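Long-range contact in putative phytoene/squalene synthase YisP (Bacillus subtilis subsp. subtilis, PDB 3WE9), which hydrolyses farnesyl diphosphate to farnesol and diphosphate and is needed for biofilm formation: residues Q40-C51 and A132-L140. Numbering follows the deposited sequence.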
loop_
_atom_site.group_PDB
_atom_site.type_symbol
_atom_site.label_atom_id
_atom_site.label_comp_id
_atom_site.label_asym_id
_atom_site.label_seq_id
_atom_site.Cartn_x
_atom_site.Cartn_y
_atom_site.Cartn_z
ATOM N N GLN A 40 -10.387 -11.743 -10.583
ATOM C CA GLN A 40 -9.496 -10.617 -10.320
ATOM C C GLN A 40 -9.110 -10.547 -8.832
ATOM O O GLN A 40 -7.957 -10.298 -8.489
ATOM C CB GLN A 40 -10.165 -9.304 -10.749
ATOM C CG GLN A 40 -10.169 -9.051 -12.258
ATOM C CD GLN A 40 -11.319 -9.722 -12.995
ATOM O OE1 GLN A 40 -12.042 -10.548 -12.441
ATOM N NE2 GLN A 40 -11.486 -9.364 -14.262
ATOM N N ARG A 41 -10.089 -10.770 -7.961
ATOM C CA ARG A 41 -9.880 -10.728 -6.509
ATOM C C ARG A 41 -8.763 -11.675 -6.080
ATOM O O ARG A 41 -7.806 -11.277 -5.403
ATOM C CB ARG A 41 -11.180 -11.117 -5.793
ATOM C CG ARG A 41 -11.154 -11.002 -4.270
ATOM C CD ARG A 41 -12.423 -11.611 -3.681
ATOM N NE ARG A 41 -13.610 -11.158 -4.403
ATOM C CZ ARG A 41 -14.707 -11.890 -4.580
ATOM N NH1 ARG A 41 -14.781 -13.118 -4.083
ATOM N NH2 ARG A 41 -15.726 -11.400 -5.270
ATOM N N GLN A 42 -8.889 -12.936 -6.474
ATOM C CA GLN A 42 -7.891 -13.933 -6.117
ATOM C C GLN A 42 -6.528 -13.590 -6.692
ATOM O O GLN A 42 -5.501 -13.781 -6.034
ATOM C CB GLN A 42 -8.359 -15.320 -6.570
ATOM C CG GLN A 42 -9.585 -15.781 -5.791
ATOM C CD GLN A 42 -9.935 -17.237 -6.019
ATOM O OE1 GLN A 42 -10.629 -17.853 -5.208
ATOM N NE2 GLN A 42 -9.466 -17.792 -7.126
ATOM N N ALA A 43 -6.514 -13.061 -7.911
ATOM C CA ALA A 43 -5.261 -12.668 -8.546
ATOM C C ALA A 43 -4.602 -11.582 -7.696
ATOM O O ALA A 43 -3.391 -11.590 -7.488
ATOM C CB ALA A 43 -5.532 -12.138 -9.956
ATOM N N SER A 44 -5.407 -10.645 -7.207
ATOM C CA SER A 44 -4.886 -9.562 -6.376
ATOM C C SER A 44 -4.304 -10.121 -5.081
ATOM O O SER A 44 -3.279 -9.637 -4.603
ATOM C CB SER A 44 -5.988 -8.551 -6.054
ATOM O OG SER A 44 -6.396 -7.874 -7.230
ATOM N N TRP A 45 -4.968 -11.121 -4.507
ATOM C CA TRP A 45 -4.469 -11.733 -3.279
ATOM C C TRP A 45 -3.071 -12.282 -3.541
ATOM O O TRP A 45 -2.157 -12.092 -2.743
ATOM C CB TRP A 45 -5.359 -12.891 -2.828
ATOM C CG TRP A 45 -6.753 -12.531 -2.398
ATOM C CD1 TRP A 45 -7.232 -11.292 -2.078
ATOM C CD2 TRP A 45 -7.837 -13.442 -2.216
ATOM N NE1 TRP A 45 -8.556 -11.378 -1.707
ATOM C CE2 TRP A 45 -8.950 -12.690 -1.782
ATOM C CE3 TRP A 45 -7.975 -14.829 -2.374
ATOM C CZ2 TRP A 45 -10.192 -13.281 -1.504
ATOM C CZ3 TRP A 45 -9.206 -15.415 -2.100
ATOM C CH2 TRP A 45 -10.300 -14.638 -1.669
ATOM N N ALA A 46 -2.915 -12.971 -4.668
ATOM C CA ALA A 46 -1.633 -13.560 -5.039
ATOM C C ALA A 46 -0.547 -12.498 -5.139
ATOM O O ALA A 46 0.555 -12.668 -4.609
ATOM C CB ALA A 46 -1.764 -14.312 -6.379
ATOM N N VAL A 47 -0.859 -11.404 -5.826
ATOM C CA VAL A 47 0.098 -10.315 -5.998
ATOM C C VAL A 47 0.521 -9.707 -4.662
ATOM O O VAL A 47 1.714 -9.541 -4.402
ATOM C CB VAL A 47 -0.478 -9.201 -6.903
ATOM C CG1 VAL A 47 0.430 -7.972 -6.872
ATOM C CG2 VAL A 47 -0.615 -9.722 -8.332
ATOM N N LEU A 48 -0.448 -9.381 -3.813
ATOM C CA LEU A 48 -0.124 -8.791 -2.518
ATOM C C LEU A 48 0.515 -9.795 -1.555
ATOM O O LEU A 48 1.314 -9.413 -0.701
ATOM C CB LEU A 48 -1.371 -8.166 -1.886
ATOM C CG LEU A 48 -1.961 -6.970 -2.647
ATOM C CD1 LEU A 48 -3.015 -6.295 -1.782
ATOM C CD2 LEU A 48 -0.860 -5.980 -3.000
ATOM N N SER A 49 0.161 -11.070 -1.683
ATOM C CA SER A 49 0.760 -12.097 -0.834
ATOM C C SER A 49 2.245 -12.136 -1.183
ATOM O O SER A 49 3.102 -12.233 -0.297
ATOM C CB SER A 49 0.127 -13.467 -1.098
ATOM O OG SER A 49 -1.182 -13.537 -0.561
ATOM N N PHE A 50 2.532 -12.060 -2.481
ATOM C CA PHE A 50 3.901 -12.050 -2.977
ATOM C C PHE A 50 4.646 -10.885 -2.331
ATOM O O PHE A 50 5.758 -11.046 -1.830
ATOM C CB PHE A 50 3.919 -11.874 -4.499
ATOM C CG PHE A 50 5.260 -11.469 -5.044
ATOM C CD1 PHE A 50 6.267 -12.411 -5.231
ATOM C CD2 PHE A 50 5.525 -10.132 -5.337
ATOM C CE1 PHE A 50 7.522 -12.027 -5.702
ATOM C CE2 PHE A 50 6.773 -9.736 -5.805
ATOM C CZ PHE A 50 7.776 -10.686 -5.988
ATOM N N CYS A 51 4.024 -9.710 -2.355
ATOM C CA CYS A 51 4.619 -8.516 -1.768
ATOM C C CYS A 51 4.922 -8.720 -0.284
ATOM O O CYS A 51 6.038 -8.454 0.169
ATOM C CB CYS A 51 3.685 -7.314 -1.956
ATOM S SG CYS A 51 3.575 -6.725 -3.674
ATOM N N ALA A 132 3.875 -2.070 -6.669
ATOM C CA ALA A 132 2.728 -2.931 -6.391
ATOM C C ALA A 132 1.534 -2.441 -7.209
ATOM O O ALA A 132 0.746 -3.237 -7.726
ATOM C CB ALA A 132 2.400 -2.907 -4.898
ATOM N N GLY A 133 1.407 -1.123 -7.326
ATOM C CA GLY A 133 0.317 -0.559 -8.098
ATOM C C GLY A 133 0.418 -0.997 -9.548
ATOM O O GLY A 133 -0.583 -1.326 -10.184
ATOM N N LEU A 134 1.637 -0.998 -10.082
ATOM C CA LEU A 134 1.844 -1.415 -11.464
ATOM C C LEU A 134 1.596 -2.921 -11.584
ATOM O O LEU A 134 1.072 -3.389 -12.588
ATOM C CB LEU A 134 3.266 -1.073 -11.920
ATOM C CG LEU A 134 3.528 -1.186 -13.426
ATOM C CD1 LEU A 134 2.544 -0.300 -14.191
ATOM C CD2 LEU A 134 4.972 -0.765 -13.727
ATOM N N MET A 135 1.977 -3.681 -10.561
ATOM C CA MET A 135 1.757 -5.128 -10.569
ATOM C C MET A 135 0.271 -5.421 -10.779
ATOM O O MET A 135 -0.105 -6.300 -11.552
ATOM C CB MET A 135 2.149 -5.751 -9.233
ATOM C CG MET A 135 3.621 -5.756 -8.885
ATOM S SD MET A 135 3.797 -6.414 -7.216
ATOM C CE MET A 135 5.266 -5.495 -6.639
ATOM N N LEU A 136 -0.560 -4.667 -10.065
ATOM C CA LEU A 136 -2.009 -4.830 -10.102
ATOM C C LEU A 136 -2.751 -4.239 -11.291
ATOM O O LEU A 136 -3.889 -4.622 -11.550
ATOM C CB LEU A 136 -2.618 -4.241 -8.829
ATOM C CG LEU A 136 -2.209 -4.869 -7.492
ATOM C CD1 LEU A 136 -2.784 -4.032 -6.358
ATOM C CD2 LEU A 136 -2.708 -6.311 -7.408
ATOM N N LEU A 137 -2.125 -3.306 -12.001
ATOM C CA LEU A 137 -2.780 -2.639 -13.128
ATOM C C LEU A 137 -3.544 -3.545 -14.096
ATOM O O LEU A 137 -4.713 -3.293 -14.394
ATOM C CB LEU A 137 -1.765 -1.793 -13.909
ATOM C CG LEU A 137 -2.328 -0.933 -15.047
ATOM C CD1 LEU A 137 -3.394 0.010 -14.508
ATOM C CD2 LEU A 137 -1.200 -0.145 -15.702
ATOM N N PRO A 138 -2.896 -4.605 -14.603
ATOM C CA PRO A 138 -3.574 -5.510 -15.543
ATOM C C PRO A 138 -4.797 -6.205 -14.945
ATOM O O PRO A 138 -5.688 -6.651 -15.670
ATOM C CB PRO A 138 -2.478 -6.503 -15.921
ATOM C CG PRO A 138 -1.220 -5.704 -15.755
ATOM C CD PRO A 138 -1.476 -4.973 -14.466
ATOM N N ILE A 139 -4.833 -6.295 -13.621
ATOM C CA ILE A 139 -5.951 -6.922 -12.932
ATOM C C ILE A 139 -7.101 -5.921 -12.775
ATOM O O ILE A 139 -8.274 -6.273 -12.899
ATOM C CB ILE A 139 -5.504 -7.432 -11.538
ATOM C CG1 ILE A 139 -4.451 -8.536 -11.709
ATOM C CG2 ILE A 139 -6.709 -7.939 -10.750
ATOM C CD1 ILE A 139 -3.812 -9.010 -10.408
ATOM N N LEU A 140 -6.750 -4.664 -12.523
ATOM C CA LEU A 140 -7.741 -3.610 -12.332
ATOM C C LEU A 140 -8.391 -3.147 -13.636
ATOM O O LEU A 140 -9.528 -2.674 -13.635
ATOM C CB LEU A 140 -7.088 -2.410 -11.636
ATOM C CG LEU A 140 -6.401 -2.749 -10.311
ATOM C CD1 LEU A 140 -5.656 -1.519 -9.766
ATOM C CD2 LEU A 140 -7.448 -3.237 -9.319
HETATM O O HOH W 1 -9.361 -7.409 -15.490
#
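Two helix segments, of helices 38-54 and 118-140, pack antiparallel in the interior of this all-helical chain, with I139 as a knob in the hole formed by Q40, A43, S44 and V47; the segment axes approach to 9.8 Å at 168°. In I139, CG1 stands anti to the carbonyl carbon (chi1 -64°) and the branch runs on extended, bringing CD1 to 3.6 Å from A43 CB, while CG2 of I139 rests 3.5 Å from S44 OG. That hydroxyl hydrogen-bonds back to Q40 O, from above the carbonyl plane, so Q40 O takes both the amide and the hydroxyl of S44. V47, one wall of that hole, also turns CG1 to the next turn of the partner helix, where V47 CG1 touches both L136 CD2, at 3.6 Å, and M135 CB. Beyond it, C51 SG meets M135 SD at 3.6 Å, and M135, bent at chi3, lays its CE against the same sulfur. No direct hydrogen bond links the two segments; at the I139 end a water accepts from Q40 NE2 and donates to I139 O. I139 also touches F94 and L96, and M135 touches F101 and F104. Such antiparallel, largely apolar packing is typical of the all-alpha fold of squalene/phytoene synthases.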